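Side-chain contacts in Oxidored_FMN domain-containing protein ([Pseudomonas] geniculata N1, PDB 6L6J), which probably oxidises the amine 6-hydroxypseudooxynicotine, using bound flavin mononucleotide and a [4Fe-4S] cluster as its redox cofactors: residues M35-L38 and E39-I42; Y78-K81 and Y82-P85; D326-L329 and P330-I333. All coordinates share one frame; numbering follows the deposited sequence.

Contact 1 (M35-L38 and E39-I42); sequences MTAL and EEMI
Leu38 and Ile42, one turn apart at the start of helix 38-51, form the apolar, closely packed half of this contact. CG of Leu38 lies 3.8 Å from CD1 of Ile42, and the two side chains meet at a slant rather than end to end. Ile42 reaches back because CG1 stands beside its own backbone N (chi1 -79°), which also brings CD1 close to Leu38 O. Beneath them the main chain is firmly bonded: Ile42 N donates to Leu38 O at 2.8 Å with an almost straight N-H. A longer bond of 3.3 Å runs from Met41 N to Ala37 O, in the carbonyl plane. Arg88 of helix 83-94 touches both Leu38 and Ile42, and it also pairs with the carboxylate of Glu39.

The Ala37 side is looser. Glu40 extends along the methyl group, its OE1 3.6 Å from Ala37 CB, a plain van der Waals approach, while loop residues Met33, Arg359 and Val373 also touch the Glu40 side chain. Ala37 occupies the N-cap position with no polar side chain to offer the first amides. This is the first turn of an alpha-helix entered from a loop, here helix 38-51 after strand 24-26 of the eight-stranded parallel barrel.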
loop_
_atom_site.group_PDB
_atom_site.type_symbol
_atom_site.label_atom_id
_atom_site.label_comp_id
_atom_site.label_asym_id
_atom_site.label_seq_id
_atom_site.Cartn_x
_atom_site.Cartn_y
_atom_site.Cartn_z
ATOM N N MET A 35 -8.650 0.635 18.578
ATOM C CA MET A 35 -9.093 0.009 19.847
ATOM C C MET A 35 -10.457 -0.628 19.609
ATOM O O MET A 35 -10.846 -1.546 20.359
ATOM C CB MET A 35 -9.192 1.054 20.962
ATOM C CG MET A 35 -7.946 1.907 21.058
ATOM S SD MET A 35 -6.421 0.915 20.915
ATOM C CE MET A 35 -6.123 0.570 22.654
ATOM N N THR A 36 -11.130 -0.165 18.567
ATOM C CA THR A 36 -12.490 -0.597 18.177
ATOM C C THR A 36 -12.400 -2.008 17.566
ATOM O O THR A 36 -13.414 -2.706 17.584
ATOM C CB THR A 36 -13.115 0.531 17.347
ATOM O OG1 THR A 36 -12.065 1.316 16.775
ATOM C CG2 THR A 36 -13.945 1.477 18.187
ATOM N N ALA A 37 -11.222 -2.438 17.104
ATOM C CA ALA A 37 -10.994 -3.752 16.454
ATOM C C ALA A 37 -9.652 -4.323 16.935
ATOM O O ALA A 37 -8.736 -4.578 16.112
ATOM C CB ALA A 37 -11.054 -3.611 14.953
ATOM N N LEU A 38 -9.566 -4.544 18.247
ATOM C CA LEU A 38 -8.353 -5.024 18.965
ATOM C C LEU A 38 -7.890 -6.367 18.377
ATOM O O LEU A 38 -6.679 -6.563 18.207
ATOM C CB LEU A 38 -8.706 -5.134 20.454
ATOM C CG LEU A 38 -7.543 -5.276 21.433
ATOM C CD1 LEU A 38 -6.597 -4.092 21.341
ATOM C CD2 LEU A 38 -8.070 -5.439 22.859
ATOM N N GLU A 39 -8.830 -7.272 18.099
ATOM C CA GLU A 39 -8.511 -8.672 17.709
ATOM C C GLU A 39 -7.847 -8.662 16.328
ATOM O O GLU A 39 -6.906 -9.473 16.096
ATOM C CB GLU A 39 -9.774 -9.528 17.778
ATOM C CG GLU A 39 -10.277 -9.737 19.199
ATOM C CD GLU A 39 -9.452 -10.720 20.017
ATOM O OE1 GLU A 39 -9.358 -10.526 21.260
ATOM O OE2 GLU A 39 -8.902 -11.682 19.411
ATOM N N GLU A 40 -8.303 -7.756 15.462
ATOM C CA GLU A 40 -7.741 -7.531 14.099
ATOM C C GLU A 40 -6.261 -7.126 14.253
ATOM O O GLU A 40 -5.376 -7.796 13.676
ATOM C CB GLU A 40 -8.596 -6.508 13.346
ATOM C CG GLU A 40 -10.074 -6.865 13.329
ATOM C CD GLU A 40 -10.960 -6.132 12.329
ATOM O OE1 GLU A 40 -10.505 -5.115 11.739
ATOM O OE2 GLU A 40 -12.135 -6.554 12.182
ATOM N N MET A 41 -6.011 -6.076 15.030
ATOM C CA MET A 41 -4.665 -5.554 15.366
ATOM C C MET A 41 -3.780 -6.673 15.942
ATOM O O MET A 41 -2.691 -6.902 15.405
ATOM C CB MET A 41 -4.847 -4.432 16.381
ATOM C CG MET A 41 -3.573 -3.813 16.851
ATOM S SD MET A 41 -4.038 -2.327 17.765
ATOM C CE MET A 41 -4.281 -1.209 16.389
ATOM N N ILE A 42 -4.255 -7.365 16.981
ATOM C CA ILE A 42 -3.551 -8.499 17.647
ATOM C C ILE A 42 -3.156 -9.530 16.582
ATOM O O ILE A 42 -1.961 -9.745 16.418
ATOM C CB ILE A 42 -4.404 -9.080 18.797
ATOM C CG1 ILE A 42 -4.306 -8.213 20.055
ATOM C CG2 ILE A 42 -4.046 -10.518 19.115
ATOM C CD1 ILE A 42 -5.438 -8.439 21.059
#

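Contact 2 (Y78-K81 and Y82-P85). With SO4 (sulfate ion), chain G.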
loop_
_atom_site.group_PDB
_atom_site.type_symbol
_atom_site.label_atom_id
_atom_site.label_comp_id
_atom_site.label_asym_id
_atom_site.label_seq_id
_atom_site.Cartn_x
_atom_site.Cartn_y
_atom_site.Cartn_z
ATOM N N TYR A 78 -3.637 7.941 25.479
ATOM C CA TYR A 78 -3.914 9.234 26.175
ATOM C C TYR A 78 -4.746 8.991 27.428
ATOM O O TYR A 78 -5.071 9.971 28.105
ATOM C CB TYR A 78 -4.604 10.280 25.289
ATOM C CG TYR A 78 -5.899 9.876 24.627
ATOM C CD1 TYR A 78 -7.066 9.705 25.353
ATOM C CD2 TYR A 78 -5.964 9.727 23.240
ATOM C CE1 TYR A 78 -8.259 9.379 24.723
ATOM C CE2 TYR A 78 -7.144 9.397 22.595
ATOM C CZ TYR A 78 -8.297 9.229 23.338
ATOM O OH TYR A 78 -9.437 8.874 22.680
ATOM N N SER A 79 -5.047 7.730 27.724
ATOM C CA SER A 79 -5.840 7.325 28.907
ATOM C C SER A 79 -5.463 5.908 29.366
ATOM O O SER A 79 -5.275 5.027 28.518
ATOM C CB SER A 79 -7.320 7.454 28.628
ATOM O OG SER A 79 -8.068 6.572 29.461
ATOM N N ASP A 80 -5.450 5.695 30.684
ATOM C CA ASP A 80 -4.992 4.435 31.330
ATOM C C ASP A 80 -5.855 3.239 30.886
ATOM O O ASP A 80 -5.356 2.091 30.942
ATOM C CB ASP A 80 -4.946 4.593 32.860
ATOM C CG ASP A 80 -3.688 5.275 33.389
ATOM O OD1 ASP A 80 -2.864 5.784 32.572
ATOM O OD2 ASP A 80 -3.516 5.281 34.607
ATOM N N LYS A 81 -7.095 3.465 30.470
ATOM C CA LYS A 81 -8.020 2.366 30.085
ATOM C C LYS A 81 -7.486 1.667 28.834
ATOM O O LYS A 81 -7.908 0.519 28.597
ATOM C CB LYS A 81 -9.450 2.881 29.873
ATOM C CG LYS A 81 -9.763 3.617 28.566
ATOM C CD LYS A 81 -11.200 4.173 28.554
ATOM C CE LYS A 81 -11.729 4.575 27.188
ATOM N NZ LYS A 81 -11.691 6.050 26.966
ATOM N N TYR A 82 -6.583 2.324 28.090
ATOM C CA TYR A 82 -6.003 1.807 26.817
ATOM C C TYR A 82 -4.785 0.891 27.088
ATOM O O TYR A 82 -4.406 0.110 26.154
ATOM C CB TYR A 82 -5.690 2.965 25.865
ATOM C CG TYR A 82 -6.877 3.795 25.458
ATOM C CD1 TYR A 82 -7.975 3.236 24.811
ATOM C CD2 TYR A 82 -6.906 5.159 25.715
ATOM C CE1 TYR A 82 -9.072 4.010 24.441
ATOM C CE2 TYR A 82 -7.997 5.940 25.365
ATOM C CZ TYR A 82 -9.087 5.363 24.741
ATOM O OH TYR A 82 -10.147 6.168 24.413
ATOM N N ILE A 83 -4.233 0.908 28.319
ATOM C CA ILE A 83 -3.000 0.152 28.707
ATOM C C ILE A 83 -3.234 -1.357 28.547
ATOM O O ILE A 83 -2.441 -1.982 27.860
ATOM C CB ILE A 83 -2.533 0.484 30.140
ATOM C CG1 ILE A 83 -2.066 1.935 30.263
ATOM C CG2 ILE A 83 -1.453 -0.497 30.589
ATOM C CD1 ILE A 83 -1.659 2.336 31.656
ATOM N N GLU A 84 -4.258 -1.914 29.186
ATOM C CA GLU A 84 -4.508 -3.380 29.196
ATOM C C GLU A 84 -4.817 -3.838 27.769
ATOM O O GLU A 84 -4.231 -4.807 27.294
ATOM C CB GLU A 84 -5.601 -3.750 30.211
ATOM C CG GLU A 84 -5.433 -5.140 30.808
ATOM C CD GLU A 84 -5.737 -6.316 29.866
ATOM O OE1 GLU A 84 -4.745 -6.944 29.337
ATOM O OE2 GLU A 84 -6.964 -6.646 29.679
ATOM N N PRO A 85 -5.733 -3.171 27.030
ATOM C CA PRO A 85 -5.941 -3.471 25.608
ATOM C C PRO A 85 -4.655 -3.569 24.767
ATOM O O PRO A 85 -4.530 -4.515 23.989
ATOM C CB PRO A 85 -6.797 -2.286 25.128
ATOM C CG PRO A 85 -7.594 -1.888 26.349
ATOM C CD PRO A 85 -6.654 -2.131 27.522
HETATM S S SO4 G . -14.376 6.852 23.545
HETATM O O1 SO4 G . -13.652 5.922 24.396
HETATM O O2 SO4 G . -15.526 7.364 24.244
HETATM O O3 SO4 G . -13.528 7.951 23.171
HETATM O O4 SO4 G . -14.819 6.179 22.354
#
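The lead-in to helix 83-94, one of the helices packed around the strands of the barrel, is built around the ring of Tyr82. Its edge points at the face of Tyr78 in a T-shaped pair, with ring centroids 5.2 Å apart and planes at 80°; the closest carbons are Tyr78 CE1 and Tyr82 CE2, at 3.5 Å. Over one face of Tyr82 runs Lys81. CG of Lys81 sits 4.0 Å above the centre of the Tyr82 ring, a CH-pi contact made possible by a chi1 of 77° that tucks CG between the backbone N and the carbonyl carbon. The chain then follows the ring outward and bends at its last torsion, so that NZ of Lys81 donates to OH of Tyr82 at 3.0 Å and to O1 of the sulfate at 3.2 Å. Arg76 binds both that hydroxyl and the sulfate. Replacing Tyr82 by an alanine removes ring and hydroxyl, which would probably leave Tyr78 without its edge partner, and Lys81 NZ and Arg76 without that shared acceptor. Backbone bonds from Tyr82 N to Ser79 O (3.0 Å) and from Ile83 N to Asp80 O (3.1 Å) close successive i to i+3 turns, a 3-10 entry into an alpha-helix.

Contact 3 (D326-L329 and P330-I333)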
loop_
_atom_site.group_PDB
_atom_site.type_symbol
_atom_site.label_atom_id
_atom_site.label_comp_id
_atom_site.label_asym_id
_atom_site.label_seq_id
_atom_site.Cartn_x
_atom_site.Cartn_y
_atom_site.Cartn_z
ATOM N N ASP A 326 4.745 -10.187 2.782
ATOM C CA ASP A 326 5.345 -11.435 3.330
ATOM C C ASP A 326 5.711 -11.256 4.803
ATOM O O ASP A 326 6.873 -11.060 5.174
ATOM C CB ASP A 326 6.534 -11.954 2.506
ATOM C CG ASP A 326 6.664 -13.464 2.624
ATOM O OD1 ASP A 326 6.110 -14.016 3.570
ATOM O OD2 ASP A 326 7.264 -14.072 1.732
ATOM N N PRO A 327 4.714 -11.384 5.697
ATOM C CA PRO A 327 4.975 -11.483 7.128
ATOM C C PRO A 327 6.092 -12.484 7.455
ATOM O O PRO A 327 6.652 -12.361 8.508
ATOM C CB PRO A 327 3.653 -11.966 7.742
ATOM C CG PRO A 327 2.663 -12.084 6.591
ATOM C CD PRO A 327 3.280 -11.411 5.383
ATOM N N PHE A 328 6.411 -13.409 6.540
ATOM C CA PHE A 328 7.325 -14.556 6.793
ATOM C C PHE A 328 8.671 -14.349 6.083
ATOM O O PHE A 328 9.520 -15.244 6.203
ATOM C CB PHE A 328 6.608 -15.869 6.468
ATOM C CG PHE A 328 5.837 -16.402 7.661
ATOM C CD1 PHE A 328 4.762 -15.701 8.190
ATOM C CD2 PHE A 328 6.220 -17.568 8.300
ATOM C CE1 PHE A 328 4.095 -16.144 9.322
ATOM C CE2 PHE A 328 5.543 -18.025 9.420
ATOM C CZ PHE A 328 4.481 -17.309 9.937
ATOM N N LEU A 329 8.900 -13.188 5.458
ATOM C CA LEU A 329 10.162 -12.889 4.726
ATOM C C LEU A 329 11.359 -13.320 5.594
ATOM O O LEU A 329 12.205 -14.094 5.122
ATOM C CB LEU A 329 10.186 -11.408 4.312
ATOM C CG LEU A 329 11.504 -10.871 3.744
ATOM C CD1 LEU A 329 11.246 -9.897 2.595
ATOM C CD2 LEU A 329 12.344 -10.195 4.817
ATOM N N PRO A 330 11.479 -12.881 6.877
ATOM C CA PRO A 330 12.572 -13.326 7.741
ATOM C C PRO A 330 12.729 -14.845 7.921
ATOM O O PRO A 330 13.844 -15.331 7.871
ATOM C CB PRO A 330 12.260 -12.697 9.100
ATOM C CG PRO A 330 11.418 -11.478 8.773
ATOM C CD PRO A 330 10.651 -11.850 7.520
ATOM N N ASN A 331 11.640 -15.578 8.149
ATOM C CA ASN A 331 11.735 -17.034 8.457
ATOM C C ASN A 331 12.141 -17.804 7.199
ATOM O O ASN A 331 12.786 -18.870 7.356
ATOM C CB ASN A 331 10.462 -17.588 9.086
ATOM C CG ASN A 331 10.388 -17.259 10.565
ATOM O OD1 ASN A 331 11.285 -16.617 11.118
ATOM N ND2 ASN A 331 9.304 -17.661 11.202
ATOM N N LYS A 332 11.840 -17.276 6.006
ATOM C CA LYS A 332 12.155 -17.965 4.729
ATOM C C LYS A 332 13.654 -17.836 4.398
ATOM O O LYS A 332 14.262 -18.844 3.986
ATOM C CB LYS A 332 11.256 -17.422 3.622
ATOM C CG LYS A 332 9.792 -17.381 3.985
ATOM C CD LYS A 332 8.868 -17.607 2.826
ATOM C CE LYS A 332 7.514 -16.975 3.076
ATOM N NZ LYS A 332 6.610 -17.101 1.908
ATOM N N ILE A 333 14.234 -16.639 4.544
ATOM C CA ILE A 333 15.706 -16.403 4.390
ATOM C C ILE A 333 16.413 -17.375 5.341
ATOM O O ILE A 333 17.259 -18.190 4.877
ATOM C CB ILE A 333 16.092 -14.938 4.681
ATOM C CG1 ILE A 333 15.527 -13.976 3.638
ATOM C CG2 ILE A 333 17.606 -14.777 4.810
ATOM C CD1 ILE A 333 15.587 -12.511 4.051
#
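Lys332 folds back over the turn that precedes its own helix, its CE lying 3.7 Å from CB of Phe328 and its amino group reaching the carboxylate of Asp326. The two charged side chains approach from opposite directions. NZ of Lys332 stands 3.1 Å from OD2 of Asp326 in a salt bridge whose hydrogen bond is weak. The lysine first leaves the helix with CG beside its backbone N (chi1 -49°), near the carbonyl oxygen of Phe328, and a bend at chi2 then directs the chain toward the aspartate.

Asp326 opens a type I turn ending at Leu329, whose N bonds to Asp326 O. OD1 of Asp326 appears to accept from Phe328 N as a capping bond, although the position of that nitrogen is less certain. The helix begins at the end of this turn: Lys332 N donates to Phe328 O at 3.1 Å, nearly in line with the C=O bond, whereas the bond from Ile333 N to Leu329 O is weak. On the apolar side, Leu329 CD2 meets Ile333 CD1 at 4.1 Å. Phe24 of strand 24-26 packs against both residues and against Pro330.

The stronger polar partners of both charged residues lie outside the pair: Arg342 N for Asp326 OD2, and Glu379 for Lys332 NZ, which also binds Asp340 O. With Glu379 close to Asp326 OD1, two carboxylates crowd a single buried ammonium group; Lys332 is therefore likely to stay protonated, and its positive charge probably offsets the repulsion between the acids while tying the helix start to the neighbouring loops.

Overall arrangement
Contacts 1 and 2 are neighbours, with centres 14 Å apart, and they touch where helices 38-51 and 83-94 begin. CE of Met35 packs 3.8 Å from CB of Pro85 and 3.9 Å from CD1 of Tyr82. Contact 3 stands apart, its centre 23 Å from that of contact 1 and 32 Å from that of contact 2. All three lie among helices and loops around the flavin-binding barrel. Contacts 1 and 3 approach the cofactors without being in the sites: the side chains of Met41 and Leu329 each lie about 10 Å from the flavin, and that of Pro327 about 9 Å from the iron-sulfur cluster. Contact 2 lies beside a sulfate probably from the crystallisation liquor.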